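Local coordinates for protein lysozyme (Penaeus vannamei, PDB 6UKC) that probably hydrolyses the beta-1,4 linkages between the sugars of bacterial peptidoglycan and of chitodextrins, as a C-type lysozyme of glycosyl hydrolase family 22, at residues 46-51 with 59-64; 73-78 with 94-99. One frame throughout, in Å; residues are numbered along the deposited sequence.

In the fold
Following the chain from the N terminus, helices 9-20 and 24-38 lead into the small three-stranded antiparallel sheet. Contact 1 (46-51 with 59-64) closes the excursion through the middle strand 53-55, side chains of the two outer segments meeting across it. The chain then runs into a long loop, and contact 2 (73-78 with 94-99) closes it back onto helix 88-105. The two closures follow in series, neither nested nor crossed, yet they adjoin in space: Tyr-64 O lies 2.8 Å from Val-74 N, a probable hydrogen bond, and Ile-60 CG1 packs 3.6 Å from Ile-97 CD1. Together they tie the sheet, the loop and the helix to one another.

Contact 1: residues 46-51 with 59-64; sequences NRNRNR and QINNKY
Gln-59 receives the amide of Asn-46 across the small three-stranded antiparallel sheet of the C-type lysozyme fold, in which 46-47 and 60-61 belong to the outer strands and 53-55 runs between them. Asn-46 ND2 donates to Gln-59 OE1 at 3.2 Å and 158°, arriving well above the carbonyl plane, with the two amides turned almost perpendicular. Bent at its second torsion, Gln-59 also gives NE2 to Gly-56 O, so both ends of its amide are held. Gln-59 and Ile-60 both face Tyr-55, forming a G1 beta bulge.

Asn-61 is the second meeting point. Its CG stands anti to the backbone N (chi1 -170°), and ND2 comes 3.6 Å from Asn-48 ND2, the two amides nearly coplanar. Two donors could not bond each other; what gathers them is the carboxylate of Asp-54, on the middle strand, with Asn-61 ND2 on OD1 and Asn-48 ND2 on OD2. Asn-61 ND2 also reaches Ser-52 OG.

Asn-62 links the segments through a water, which accepts from its ND2 (3.1 Å) and donates to Arg-51 O (2.6 Å), at the end of the type I turn 48-51; Asn-62 OD1 accepts from Thr-53 N. At Lys-63 the backbone N returns to Asn-61 OD1 at 3.0 Å, closing an Asx turn.

Contact 2: residues 73-78 with 94-99; sequences NVCKIP and AETIRR
Thr-96 meets Val-74 and Cys-75 through carbon and sulfur alone. Its methyl CG2 lies 4.1 Å from Val-74 CG1, the two side chains inclined to one another, while Cys-75 SG sits 4.1 Å from Thr-96 CB and almost as near CG2. The threonine thus fits against two consecutive residues of the loop. The first torsion of Thr-96 (-62°) sets CG2 opposite the backbone N and places OG1 on the other branch, where it bonds to Arg-92 O one turn earlier in helix 88-105. The hydroxyl is in this way satisfied by its own helix, leaving the methyl to face the loop.

The next shell holds the partners in place. Cys-75 is joined to Cys-93 by a disulfide, so that in this C-type lysozyme fold the long loop after the small sheet is fastened covalently to helix 88-105, just ahead of 94-99. Val-74 also touches Asp-100, and Ile-77 reaches Glu-89, extending the attachment along the helix in both directions. Within the loop, residues 73-76 form a type I turn; Asn-73 OD1 accepts from Ile-77 N at 3.0 Å in a fairly straight bond (164°), with the donor tilted from the carbonyl plane. Backbone bonds of Cys-75 with Trp-65 and Ile-77 with Gly-67 tie the loop to the chain that follows strand 60-61. Beside Thr-96, Ile-97 packs on Trp-65, Ala-113 and Trp-114.

Such a contact has little directional preference of its own: a few van der Waals touches complement the disulfide, which probably does most to fix the spacing between loop and helix.

Contact 1: residues 46-51 with 59-64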
loop_
_atom_site.group_PDB
_atom_site.type_symbol
_atom_site.label_atom_id
_atom_site.label_comp_id
_atom_site.label_asym_id
_atom_site.label_seq_id
_atom_site.Cartn_x
_atom_site.Cartn_y
_atom_site.Cartn_z
ATOM N N ASN A 46 -2.972 -6.911 11.098
ATOM C CA ASN A 46 -4.231 -6.659 11.842
ATOM C C ASN A 46 -5.211 -7.790 11.559
ATOM O O ASN A 46 -5.595 -8.010 10.375
ATOM C CB ASN A 46 -4.820 -5.284 11.535
ATOM C CG ASN A 46 -4.144 -4.199 12.348
ATOM O OD1 ASN A 46 -4.481 -3.969 13.513
ATOM N ND2 ASN A 46 -3.157 -3.550 11.749
ATOM N N ARG A 47 -5.589 -8.480 12.628
ATOM C CA ARG A 47 -6.480 -9.653 12.567
ATOM C C ARG A 47 -7.883 -9.141 12.826
ATOM O O ARG A 47 -8.140 -8.746 13.958
ATOM C CB ARG A 47 -6.000 -10.735 13.533
ATOM C CG ARG A 47 -4.638 -11.281 13.135
ATOM C CD ARG A 47 -4.124 -12.462 13.930
ATOM N NE ARG A 47 -2.797 -12.783 13.414
ATOM C CZ ARG A 47 -1.657 -12.250 13.843
ATOM N NH1 ARG A 47 -1.652 -11.385 14.841
ATOM N NH2 ARG A 47 -0.515 -12.605 13.279
ATOM N N ASN A 48 -8.727 -9.165 11.800
ATOM C CA ASN A 48 -10.078 -8.562 11.840
ATOM C C ASN A 48 -11.092 -9.534 12.442
ATOM O O ASN A 48 -10.759 -10.723 12.615
ATOM C CB ASN A 48 -10.451 -8.083 10.443
ATOM C CG ASN A 48 -9.401 -7.102 9.978
ATOM O OD1 ASN A 48 -8.914 -6.311 10.788
ATOM N ND2 ASN A 48 -8.978 -7.214 8.729
ATOM N N ARG A 49 -12.288 -9.011 12.730
ATOM C CA ARG A 49 -13.428 -9.741 13.341
ATOM C C ARG A 49 -14.031 -10.741 12.355
ATOM O O ARG A 49 -14.698 -11.676 12.803
ATOM C CB ARG A 49 -14.493 -8.734 13.776
ATOM C CG ARG A 49 -14.072 -7.960 15.010
ATOM C CD ARG A 49 -14.522 -8.615 16.309
ATOM N NE ARG A 49 -14.244 -7.666 17.376
ATOM C CZ ARG A 49 -14.831 -6.482 17.503
ATOM N NH1 ARG A 49 -15.772 -6.095 16.654
ATOM N NH2 ARG A 49 -14.468 -5.684 18.490
ATOM N N ASN A 50 -13.800 -10.529 11.065
ATOM C CA ASN A 50 -14.436 -11.294 9.965
ATOM C C ASN A 50 -13.556 -12.491 9.581
ATOM O O ASN A 50 -13.857 -13.107 8.523
ATOM C CB ASN A 50 -14.696 -10.373 8.775
ATOM C CG ASN A 50 -13.428 -10.002 8.037
ATOM O OD1 ASN A 50 -13.443 -9.902 6.821
ATOM N ND2 ASN A 50 -12.322 -9.849 8.744
ATOM N N ARG A 51 -12.509 -12.761 10.382
ATOM C CA ARG A 51 -11.533 -13.891 10.260
ATOM C C ARG A 51 -10.471 -13.611 9.178
ATOM O O ARG A 51 -9.700 -14.536 8.855
ATOM C CB ARG A 51 -12.228 -15.238 10.007
ATOM C CG ARG A 51 -12.944 -15.802 11.225
ATOM C CD ARG A 51 -13.400 -17.243 11.100
ATOM N NE ARG A 51 -14.135 -17.614 12.302
ATOM C CZ ARG A 51 -14.767 -18.765 12.506
ATOM N NH1 ARG A 51 -14.763 -19.699 11.573
ATOM N NH2 ARG A 51 -15.407 -18.979 13.649
ATOM N N GLN A 59 -1.236 -2.980 4.237
ATOM C CA GLN A 59 -2.334 -3.631 4.991
ATOM C C GLN A 59 -3.280 -4.286 3.985
ATOM O O GLN A 59 -4.470 -3.982 3.993
ATOM C CB GLN A 59 -2.993 -2.584 5.892
ATOM C CG GLN A 59 -2.114 -2.211 7.077
ATOM C CD GLN A 59 -2.046 -3.405 7.987
ATOM O OE1 GLN A 59 -3.056 -3.766 8.599
ATOM N NE2 GLN A 59 -0.876 -4.041 8.040
ATOM N N ILE A 60 -2.736 -5.158 3.143
ATOM C CA ILE A 60 -3.484 -5.896 2.094
ATOM C C ILE A 60 -4.142 -7.114 2.742
ATOM O O ILE A 60 -3.438 -7.842 3.513
ATOM C CB ILE A 60 -2.533 -6.290 0.951
ATOM C CG1 ILE A 60 -2.021 -5.057 0.202
ATOM C CG2 ILE A 60 -3.225 -7.275 0.028
ATOM C CD1 ILE A 60 -0.706 -5.240 -0.469
ATOM N N ASN A 61 -5.414 -7.334 2.392
ATOM C CA ASN A 61 -6.369 -8.241 3.083
ATOM C C ASN A 61 -6.314 -9.622 2.422
ATOM O O ASN A 61 -6.436 -9.660 1.171
ATOM C CB ASN A 61 -7.794 -7.671 3.048
ATOM C CG ASN A 61 -8.743 -8.450 3.939
ATOM O OD1 ASN A 61 -9.489 -9.301 3.453
ATOM N ND2 ASN A 61 -8.683 -8.210 5.242
ATOM N N ASN A 62 -6.179 -10.704 3.210
ATOM C CA ASN A 62 -6.070 -12.110 2.694
ATOM C C ASN A 62 -7.412 -12.652 2.145
ATOM O O ASN A 62 -7.397 -13.752 1.528
ATOM C CB ASN A 62 -5.493 -13.083 3.731
ATOM C CG ASN A 62 -6.277 -13.152 5.024
ATOM O OD1 ASN A 62 -7.161 -12.333 5.259
ATOM N ND2 ASN A 62 -5.975 -14.140 5.855
ATOM N N LYS A 63 -8.535 -11.940 2.309
ATOM C CA LYS A 63 -9.845 -12.407 1.772
ATOM C C LYS A 63 -9.813 -12.421 0.236
ATOM O O LYS A 63 -10.489 -13.314 -0.314
ATOM C CB LYS A 63 -11.049 -11.598 2.273
ATOM C CG LYS A 63 -12.381 -12.049 1.672
ATOM C CD LYS A 63 -13.615 -11.925 2.561
ATOM C CE LYS A 63 -13.721 -13.068 3.552
ATOM N NZ LYS A 63 -15.127 -13.448 3.863
ATOM N N TYR A 64 -9.091 -11.491 -0.430
ATOM C CA TYR A 64 -9.115 -11.310 -1.917
ATOM C C TYR A 64 -7.722 -11.421 -2.561
ATOM O O TYR A 64 -7.609 -11.917 -3.688
ATOM C CB TYR A 64 -9.729 -9.947 -2.270
ATOM C CG TYR A 64 -11.007 -9.642 -1.527
ATOM C CD1 TYR A 64 -12.195 -10.295 -1.845
ATOM C CD2 TYR A 64 -11.017 -8.743 -0.467
ATOM C CE1 TYR A 64 -13.367 -10.041 -1.148
ATOM C CE2 TYR A 64 -12.184 -8.477 0.241
ATOM C CZ TYR A 64 -13.359 -9.128 -0.103
ATOM O OH TYR A 64 -14.503 -8.865 0.580
HETATM O O HOH W 1 -7.158 -14.088 8.772
#

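Contact 2: residues 73-78 with 94-99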
loop_
_atom_site.group_PDB
_atom_site.type_symbol
_atom_site.label_atom_id
_atom_site.label_comp_id
_atom_site.label_asym_id
_atom_site.label_seq_id
_atom_site.Cartn_x
_atom_site.Cartn_y
_atom_site.Cartn_z
ATOM N N ASN A 73 -6.902 -15.275 -3.940
ATOM C CA ASN A 73 -5.455 -14.962 -4.042
ATOM C C ASN A 73 -5.202 -14.198 -5.355
ATOM O O ASN A 73 -4.392 -14.676 -6.178
ATOM C CB ASN A 73 -4.639 -16.258 -3.924
ATOM C CG ASN A 73 -3.170 -16.026 -3.635
ATOM O OD1 ASN A 73 -2.740 -14.892 -3.443
ATOM N ND2 ASN A 73 -2.393 -17.090 -3.589
ATOM N N VAL A 74 -5.843 -13.042 -5.560
ATOM C CA VAL A 74 -5.744 -12.338 -6.877
ATOM C C VAL A 74 -4.271 -12.047 -7.193
ATOM O O VAL A 74 -3.863 -12.231 -8.344
ATOM C CB VAL A 74 -6.615 -11.075 -6.943
ATOM C CG1 VAL A 74 -6.255 -10.194 -8.130
ATOM C CG2 VAL A 74 -8.093 -11.439 -6.993
ATOM N N CYS A 75 -3.471 -11.671 -6.203
ATOM C CA CYS A 75 -2.042 -11.305 -6.404
ATOM C C CYS A 75 -1.162 -12.550 -6.535
ATOM O O CYS A 75 0.061 -12.377 -6.833
ATOM C CB CYS A 75 -1.537 -10.417 -5.276
ATOM S SG CYS A 75 -2.210 -8.741 -5.346
ATOM N N LYS A 76 -1.752 -13.735 -6.310
ATOM C CA LYS A 76 -1.094 -15.055 -6.504
ATOM C C LYS A 76 0.200 -15.080 -5.698
ATOM O O LYS A 76 1.257 -15.366 -6.270
ATOM C CB LYS A 76 -0.887 -15.322 -8.000
ATOM C CG LYS A 76 -2.189 -15.633 -8.732
ATOM C CD LYS A 76 -2.870 -16.928 -8.257
ATOM C CE LYS A 76 -4.382 -16.842 -8.067
ATOM N NZ LYS A 76 -5.124 -16.940 -9.348
ATOM N N ILE A 77 0.092 -14.759 -4.414
ATOM C CA ILE A 77 1.249 -14.591 -3.502
ATOM C C ILE A 77 0.816 -15.024 -2.101
ATOM O O ILE A 77 -0.328 -14.762 -1.692
ATOM C CB ILE A 77 1.754 -13.130 -3.588
ATOM C CG1 ILE A 77 3.192 -12.988 -3.101
ATOM C CG2 ILE A 77 0.832 -12.159 -2.860
ATOM C CD1 ILE A 77 4.206 -13.440 -4.102
ATOM N N PRO A 78 1.705 -15.747 -1.365
ATOM C CA PRO A 78 1.566 -15.894 0.079
ATOM C C PRO A 78 1.624 -14.517 0.784
ATOM O O PRO A 78 2.543 -13.710 0.503
ATOM C CB PRO A 78 2.745 -16.783 0.534
ATOM C CG PRO A 78 3.688 -16.873 -0.649
ATOM C CD PRO A 78 2.945 -16.360 -1.868
ATOM N N ALA A 94 -0.100 -4.067 -4.516
ATOM C CA ALA A 94 -0.855 -2.794 -4.366
ATOM C C ALA A 94 -1.197 -2.263 -5.770
ATOM O O ALA A 94 -2.351 -1.872 -6.001
ATOM C CB ALA A 94 -0.093 -1.790 -3.513
ATOM N N GLU A 95 -0.269 -2.311 -6.723
ATOM C CA GLU A 95 -0.563 -1.807 -8.095
ATOM C C GLU A 95 -1.666 -2.640 -8.749
ATOM O O GLU A 95 -2.415 -2.069 -9.566
ATOM C CB GLU A 95 0.691 -1.847 -8.955
ATOM C CG GLU A 95 1.689 -0.793 -8.521
ATOM C CD GLU A 95 2.987 -0.784 -9.301
ATOM O OE1 GLU A 95 3.623 0.272 -9.365
ATOM O OE2 GLU A 95 3.352 -1.842 -9.821
ATOM N N THR A 96 -1.711 -3.950 -8.479
ATOM C CA THR A 96 -2.810 -4.844 -8.938
ATOM C C THR A 96 -4.133 -4.465 -8.253
ATOM O O THR A 96 -5.199 -4.489 -8.943
ATOM C CB THR A 96 -2.480 -6.313 -8.653
ATOM O OG1 THR A 96 -1.316 -6.570 -9.423
ATOM C CG2 THR A 96 -3.589 -7.277 -9.027
ATOM N N ILE A 97 -4.096 -4.202 -6.937
ATOM C CA ILE A 97 -5.315 -3.758 -6.191
ATOM C C ILE A 97 -5.814 -2.448 -6.822
ATOM O O ILE A 97 -7.017 -2.371 -7.152
ATOM C CB ILE A 97 -5.034 -3.626 -4.686
ATOM C CG1 ILE A 97 -4.767 -5.002 -4.061
ATOM C CG2 ILE A 97 -6.160 -2.878 -3.969
ATOM C CD1 ILE A 97 -4.245 -4.939 -2.665
ATOM N N ARG A 98 -4.924 -1.477 -7.023
ATOM C CA ARG A 98 -5.225 -0.200 -7.722
ATOM C C ARG A 98 -5.745 -0.480 -9.141
ATOM O O ARG A 98 -6.753 0.115 -9.519
ATOM C CB ARG A 98 -3.989 0.705 -7.810
ATOM C CG ARG A 98 -4.339 2.150 -8.150
ATOM C CD ARG A 98 -3.131 3.021 -8.476
ATOM N NE ARG A 98 -2.331 2.402 -9.512
ATOM C CZ ARG A 98 -1.008 2.416 -9.578
ATOM N NH1 ARG A 98 -0.296 3.039 -8.650
ATOM N NH2 ARG A 98 -0.394 1.781 -10.571
ATOM N N ARG A 99 -5.094 -1.357 -9.903
ATOM C CA ARG A 99 -5.506 -1.659 -11.301
ATOM C C ARG A 99 -6.932 -2.225 -11.277
ATOM O O ARG A 99 -7.790 -1.666 -12.003
ATOM C CB ARG A 99 -4.511 -2.580 -12.014
ATOM C CG ARG A 99 -4.825 -2.787 -13.492
ATOM C CD ARG A 99 -3.826 -3.642 -14.240
ATOM N NE ARG A 99 -3.112 -4.584 -13.376
ATOM C CZ ARG A 99 -1.910 -4.380 -12.807
ATOM N NH1 ARG A 99 -1.228 -3.264 -13.006
ATOM N NH2 ARG A 99 -1.375 -5.314 -12.045
#